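Local coordinates for regulatory protein SWI6 (Saccharomyces cerevisiae, PDB 1SW6) that acts with SWI4 in SBF and with MBP1 in MBF to drive cell-cycle-dependent transcription, and is represented here by its ankyrin-repeat domain, at residues P42-M46 and N265-W270; L138-A142 and S174-S180. All blocks are in the same frame, centred on the assembly; numbering follows the deposited sequence.

Interaction 1: residues P42-M46 and N265-W270; sequences PLKIM and NLDLKW
An extended segment, 42-46, packs against the junction between helices 261-265 and 268-276. L43 and W270 carry most of the contact, with N265. L43 has a polyproline-II-like backbone (phi/psi -49/125), an off-rotamer chi1 of -129° and chi2 t. L43 CA lies 6.4 Å from N265 CA. W270, in the first turn of its helix, has chi1 t and chi2 near 90°. This places W270 NE1 3.0 Å from L43 O, in a nearly straight hydrogen bond (173°). L43 CD1 makes a CH-pi contact over the W270 five-membered ring, 4.2 Å from its centroid. L43 CD1 also reaches N265 CB at 3.6 Å and L266 CG at 4.3 Å. I45 CG1 touches W270 CH2 at 4.1 Å. D267 is the N-cap: its OD2 accepts from W270 N at 2.9 Å. M46 pairs with I195 and E197. The contact joins the loop between strands 27-29 and 46-47 to ankyrin repeat 3. The indole thus offers an apolar face to the L43 side chain, while its N-H satisfies the same residue's carbonyl.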
loop_
_atom_site.group_PDB
_atom_site.type_symbol
_atom_site.label_atom_id
_atom_site.label_comp_id
_atom_site.label_asym_id
_atom_site.label_seq_id
_atom_site.Cartn_x
_atom_site.Cartn_y
_atom_site.Cartn_z
ATOM N N PRO A 42 -7.994 -35.150 -8.046
ATOM C CA PRO A 42 -6.607 -34.892 -8.453
ATOM C C PRO A 42 -6.298 -33.403 -8.366
ATOM O O PRO A 42 -7.021 -32.581 -8.928
ATOM C CB PRO A 42 -6.561 -35.424 -9.887
ATOM C CG PRO A 42 -7.975 -35.258 -10.356
ATOM C CD PRO A 42 -8.759 -35.734 -9.160
ATOM N N LEU A 43 -5.234 -33.065 -7.645
ATOM C CA LEU A 43 -4.834 -31.676 -7.452
ATOM C C LEU A 43 -4.778 -30.871 -8.744
ATOM O O LEU A 43 -4.100 -31.240 -9.696
ATOM C CB LEU A 43 -3.474 -31.609 -6.764
ATOM C CG LEU A 43 -3.356 -30.723 -5.522
ATOM C CD1 LEU A 43 -1.880 -30.413 -5.281
ATOM C CD2 LEU A 43 -4.144 -29.440 -5.709
ATOM N N LYS A 44 -5.497 -29.759 -8.760
ATOM C CA LYS A 44 -5.545 -28.888 -9.926
ATOM C C LYS A 44 -5.596 -27.445 -9.460
ATOM O O LYS A 44 -5.979 -27.174 -8.322
ATOM C CB LYS A 44 -6.786 -29.208 -10.762
ATOM C CG LYS A 44 -8.066 -29.314 -9.941
ATOM C CD LYS A 44 -9.252 -29.736 -10.817
ATOM C CE LYS A 44 -10.482 -30.104 -9.977
ATOM N NZ LYS A 44 -10.256 -31.313 -9.121
ATOM N N ILE A 45 -5.203 -26.525 -10.335
ATOM C CA ILE A 45 -5.218 -25.114 -9.994
ATOM C C ILE A 45 -6.651 -24.701 -9.669
ATOM O O ILE A 45 -7.604 -25.171 -10.288
ATOM C CB ILE A 45 -4.640 -24.251 -11.143
ATOM C CG1 ILE A 45 -3.112 -24.378 -11.161
ATOM C CG2 ILE A 45 -5.033 -22.796 -10.961
ATOM C CD1 ILE A 45 -2.421 -23.536 -12.231
ATOM N N MET A 46 -6.789 -23.828 -8.683
ATOM C CA MET A 46 -8.092 -23.378 -8.223
ATOM C C MET A 46 -8.124 -21.848 -8.155
ATOM O O MET A 46 -7.087 -21.205 -7.998
ATOM C CB MET A 46 -8.326 -23.992 -6.839
ATOM C CG MET A 46 -9.685 -23.783 -6.225
ATOM S SD MET A 46 -9.795 -24.692 -4.663
ATOM C CE MET A 46 -9.572 -23.379 -3.440
ATOM N N ASN A 265 0.151 -34.116 -2.778
ATOM C CA ASN A 265 0.145 -34.049 -4.242
ATOM C C ASN A 265 0.953 -32.890 -4.830
ATOM O O ASN A 265 1.122 -32.800 -6.045
ATOM C CB ASN A 265 -1.297 -33.977 -4.768
ATOM C CG ASN A 265 -2.103 -35.230 -4.458
ATOM O OD1 ASN A 265 -3.202 -35.418 -4.982
ATOM N ND2 ASN A 265 -1.565 -36.088 -3.602
ATOM N N LEU A 266 1.445 -32.000 -3.975
ATOM C CA LEU A 266 2.234 -30.864 -4.446
ATOM C C LEU A 266 3.708 -31.260 -4.546
ATOM O O LEU A 266 4.437 -31.212 -3.555
ATOM C CB LEU A 266 2.100 -29.681 -3.482
ATOM C CG LEU A 266 1.571 -28.313 -3.940
ATOM C CD1 LEU A 266 1.867 -27.299 -2.830
ATOM C CD2 LEU A 266 2.228 -27.862 -5.234
ATOM N N ASP A 267 4.150 -31.655 -5.736
ATOM C CA ASP A 267 5.545 -32.036 -5.919
ATOM C C ASP A 267 6.133 -31.414 -7.185
ATOM O O ASP A 267 5.474 -30.631 -7.876
ATOM C CB ASP A 267 5.688 -33.568 -5.943
ATOM C CG ASP A 267 4.856 -34.222 -7.034
ATOM O OD1 ASP A 267 4.639 -35.451 -6.966
ATOM O OD2 ASP A 267 4.425 -33.516 -7.963
ATOM N N LEU A 268 7.378 -31.760 -7.483
ATOM C CA LEU A 268 8.050 -31.197 -8.636
ATOM C C LEU A 268 7.305 -31.422 -9.949
ATOM O O LEU A 268 7.100 -30.481 -10.726
ATOM C CB LEU A 268 9.479 -31.742 -8.729
ATOM C CG LEU A 268 10.279 -31.209 -9.927
ATOM C CD1 LEU A 268 10.386 -29.690 -9.856
ATOM C CD2 LEU A 268 11.658 -31.841 -9.942
ATOM N N LYS A 269 6.882 -32.657 -10.209
ATOM C CA LYS A 269 6.178 -32.894 -11.450
ATOM C C LYS A 269 4.841 -32.132 -11.516
ATOM O O LYS A 269 4.374 -31.763 -12.607
ATOM C CB LYS A 269 5.991 -34.398 -11.681
ATOM C CG LYS A 269 5.285 -35.177 -10.604
ATOM C CD LYS A 269 5.337 -36.655 -10.988
ATOM C CE LYS A 269 4.601 -37.538 -10.006
ATOM N NZ LYS A 269 5.247 -37.509 -8.670
ATOM N N TRP A 270 4.230 -31.882 -10.359
ATOM C CA TRP A 270 2.971 -31.140 -10.348
ATOM C C TRP A 270 3.250 -29.696 -10.744
ATOM O O TRP A 270 2.501 -29.110 -11.516
ATOM C CB TRP A 270 2.310 -31.135 -8.968
ATOM C CG TRP A 270 0.921 -30.536 -9.019
ATOM C CD1 TRP A 270 -0.253 -31.202 -9.266
ATOM C CD2 TRP A 270 0.570 -29.147 -8.888
ATOM N NE1 TRP A 270 -1.306 -30.316 -9.299
ATOM C CE2 TRP A 270 -0.831 -29.051 -9.068
ATOM C CE3 TRP A 270 1.302 -27.977 -8.639
ATOM C CZ2 TRP A 270 -1.519 -27.828 -9.001
ATOM C CZ3 TRP A 270 0.615 -26.752 -8.575
ATOM C CH2 TRP A 270 -0.781 -26.695 -8.756
#

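Interaction 2: residues L138-A142 and S174-S180; sequences LTSIA and SVNNYDS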
loop_
_atom_site.group_PDB
_atom_site.type_symbol
_atom_site.label_atom_id
_atom_site.label_comp_id
_atom_site.label_asym_id
_atom_site.label_seq_id
_atom_site.Cartn_x
_atom_site.Cartn_y
_atom_site.Cartn_z
ATOM N N LEU A 138 -0.376 -8.715 6.792
ATOM C CA LEU A 138 0.724 -9.290 7.558
ATOM C C LEU A 138 1.746 -10.054 6.725
ATOM O O LEU A 138 2.931 -10.084 7.065
ATOM C CB LEU A 138 0.162 -10.175 8.672
ATOM C CG LEU A 138 -0.453 -9.310 9.776
ATOM C CD1 LEU A 138 -1.112 -10.155 10.845
ATOM C CD2 LEU A 138 0.648 -8.480 10.389
ATOM N N THR A 139 1.294 -10.660 5.630
ATOM C CA THR A 139 2.194 -11.404 4.754
ATOM C C THR A 139 2.999 -10.422 3.897
ATOM O O THR A 139 4.193 -10.619 3.641
ATOM C CB THR A 139 1.405 -12.365 3.831
ATOM O OG1 THR A 139 0.852 -13.439 4.613
ATOM C CG2 THR A 139 2.315 -12.946 2.744
ATOM N N SER A 140 2.340 -9.352 3.466
ATOM C CA SER A 140 2.988 -8.351 2.627
ATOM C C SER A 140 4.151 -7.701 3.373
ATOM O O SER A 140 5.103 -7.213 2.778
ATOM C CB SER A 140 1.972 -7.276 2.235
ATOM O OG SER A 140 2.517 -6.384 1.279
ATOM N N ILE A 141 4.056 -7.734 4.691
ATOM C CA ILE A 141 5.027 -7.119 5.574
ATOM C C ILE A 141 6.018 -8.114 6.165
ATOM O O ILE A 141 6.805 -7.777 7.044
ATOM C CB ILE A 141 4.240 -6.359 6.684
ATOM C CG1 ILE A 141 4.625 -4.899 6.652
ATOM C CG2 ILE A 141 4.384 -7.026 8.036
ATOM C CD1 ILE A 141 4.191 -4.228 5.391
ATOM N N ALA A 142 5.971 -9.345 5.669
ATOM C CA ALA A 142 6.850 -10.410 6.130
ATOM C C ALA A 142 6.784 -10.674 7.632
ATOM O O ALA A 142 7.766 -11.141 8.225
ATOM C CB ALA A 142 8.294 -10.126 5.718
ATOM N N SER A 174 6.181 -7.812 -2.957
ATOM C CA SER A 174 6.950 -6.861 -2.143
ATOM C C SER A 174 8.310 -7.501 -1.823
ATOM O O SER A 174 8.449 -8.733 -1.869
ATOM C CB SER A 174 6.207 -6.519 -0.848
ATOM O OG SER A 174 6.225 -7.601 0.058
ATOM N N VAL A 175 9.313 -6.679 -1.517
ATOM C CA VAL A 175 10.644 -7.209 -1.229
ATOM C C VAL A 175 10.804 -7.593 0.220
ATOM O O VAL A 175 11.834 -8.137 0.613
ATOM C CB VAL A 175 11.768 -6.199 -1.548
ATOM C CG1 VAL A 175 11.632 -5.696 -2.970
ATOM C CG2 VAL A 175 11.748 -5.061 -0.538
ATOM N N ASN A 176 9.779 -7.313 1.009
ATOM C CA ASN A 176 9.800 -7.587 2.438
ATOM C C ASN A 176 10.213 -8.989 2.878
ATOM O O ASN A 176 10.984 -9.137 3.826
ATOM C CB ASN A 176 8.437 -7.238 3.033
ATOM C CG ASN A 176 8.130 -5.759 2.928
ATOM O OD1 ASN A 176 8.202 -5.183 1.837
ATOM N ND2 ASN A 176 7.788 -5.133 4.056
ATOM N N ASN A 177 9.701 -10.020 2.210
ATOM C CA ASN A 177 10.039 -11.384 2.597
ATOM C C ASN A 177 11.452 -11.796 2.195
ATOM O O ASN A 177 12.044 -12.677 2.803
ATOM C CB ASN A 177 8.988 -12.343 2.055
ATOM C CG ASN A 177 7.746 -12.379 2.937
ATOM O OD1 ASN A 177 7.712 -13.101 3.915
ATOM N ND2 ASN A 177 6.742 -11.578 2.607
ATOM N N TYR A 178 11.997 -11.139 1.180
ATOM C CA TYR A 178 13.363 -11.417 0.749
ATOM C C TYR A 178 14.317 -10.717 1.736
ATOM O O TYR A 178 15.219 -11.332 2.297
ATOM C CB TYR A 178 13.561 -10.890 -0.674
ATOM C CG TYR A 178 15.000 -10.754 -1.125
ATOM C CD1 TYR A 178 15.848 -11.855 -1.186
ATOM C CD2 TYR A 178 15.499 -9.525 -1.527
ATOM C CE1 TYR A 178 17.161 -11.728 -1.641
ATOM C CE2 TYR A 178 16.802 -9.389 -1.982
ATOM C CZ TYR A 178 17.626 -10.490 -2.037
ATOM O OH TYR A 178 18.915 -10.334 -2.482
ATOM N N ASP A 179 14.094 -9.431 1.966
ATOM C CA ASP A 179 14.934 -8.677 2.888
ATOM C C ASP A 179 14.954 -9.319 4.263
ATOM O O ASP A 179 15.995 -9.363 4.919
ATOM C CB ASP A 179 14.436 -7.237 3.016
ATOM C CG ASP A 179 14.696 -6.416 1.763
ATOM O OD1 ASP A 179 15.330 -6.940 0.823
ATOM O OD2 ASP A 179 14.270 -5.243 1.720
ATOM N N SER A 180 13.805 -9.835 4.688
ATOM C CA SER A 180 13.690 -10.455 6.001
ATOM C C SER A 180 14.052 -11.937 6.016
ATOM O O SER A 180 14.125 -12.542 7.080
ATOM C CB SER A 180 12.270 -10.272 6.546
ATOM O OG SER A 180 11.899 -8.904 6.539
#
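Two consecutive ankyrin repeats meet here. Helix 134-140 of repeat 1 ends beside the short helix 176-179 of repeat 2, which lies in the link between helices 167-173 and 183-190. The first helix closes in a Schellman motif. A142, at positive phi, is its C-prime residue: N143 N bonds L138 O, and A142 N bonds T139 O at 3.0 Å. T139 O also accepts from N177 ND2 at 2.9 Å, so this asparagine binds the end of the first helix. N177 OD1 is held by T182. S174 OG lies 3.0 Å from S140 O, but a weak bond to K170 O competes for the same proton. Pointing across, A142 CB is 3.4 Å from N176 O, 3.5 Å from N177 OD1 and 3.9 Å from S180 OG. The second subunit packs on this surface: its G213 lies on I141, and its I296 N bonds D179 OD2. The tight turn between helices 134-140 and 144-152 thus meets a longer, helical link, a variation on the ankyrin helix-turn-helix.

How the interactions relate
From the N terminus, the chain first passes through 42-46, which runs into strand 46-47. It then runs through helices 57-71 and 105-115, repeats 1 and 2 and most of repeat 3. It returns at 265-270, so interaction 1 closes a loop with 218 residues between its ends. Interaction 2 falls wholly within that loop. It closes a short one, with 31 residues between 138-142 and 174-180, and links repeat 1 to repeat 2. Interaction 1 instead ties the loop between strands 27-29 and 46-47 to repeat 3. The two centres are 26 Å apart, on opposite sides of the chain's centre, and the nearest atoms are about 15 Å apart. Only interaction 2 adjoins the second subunit.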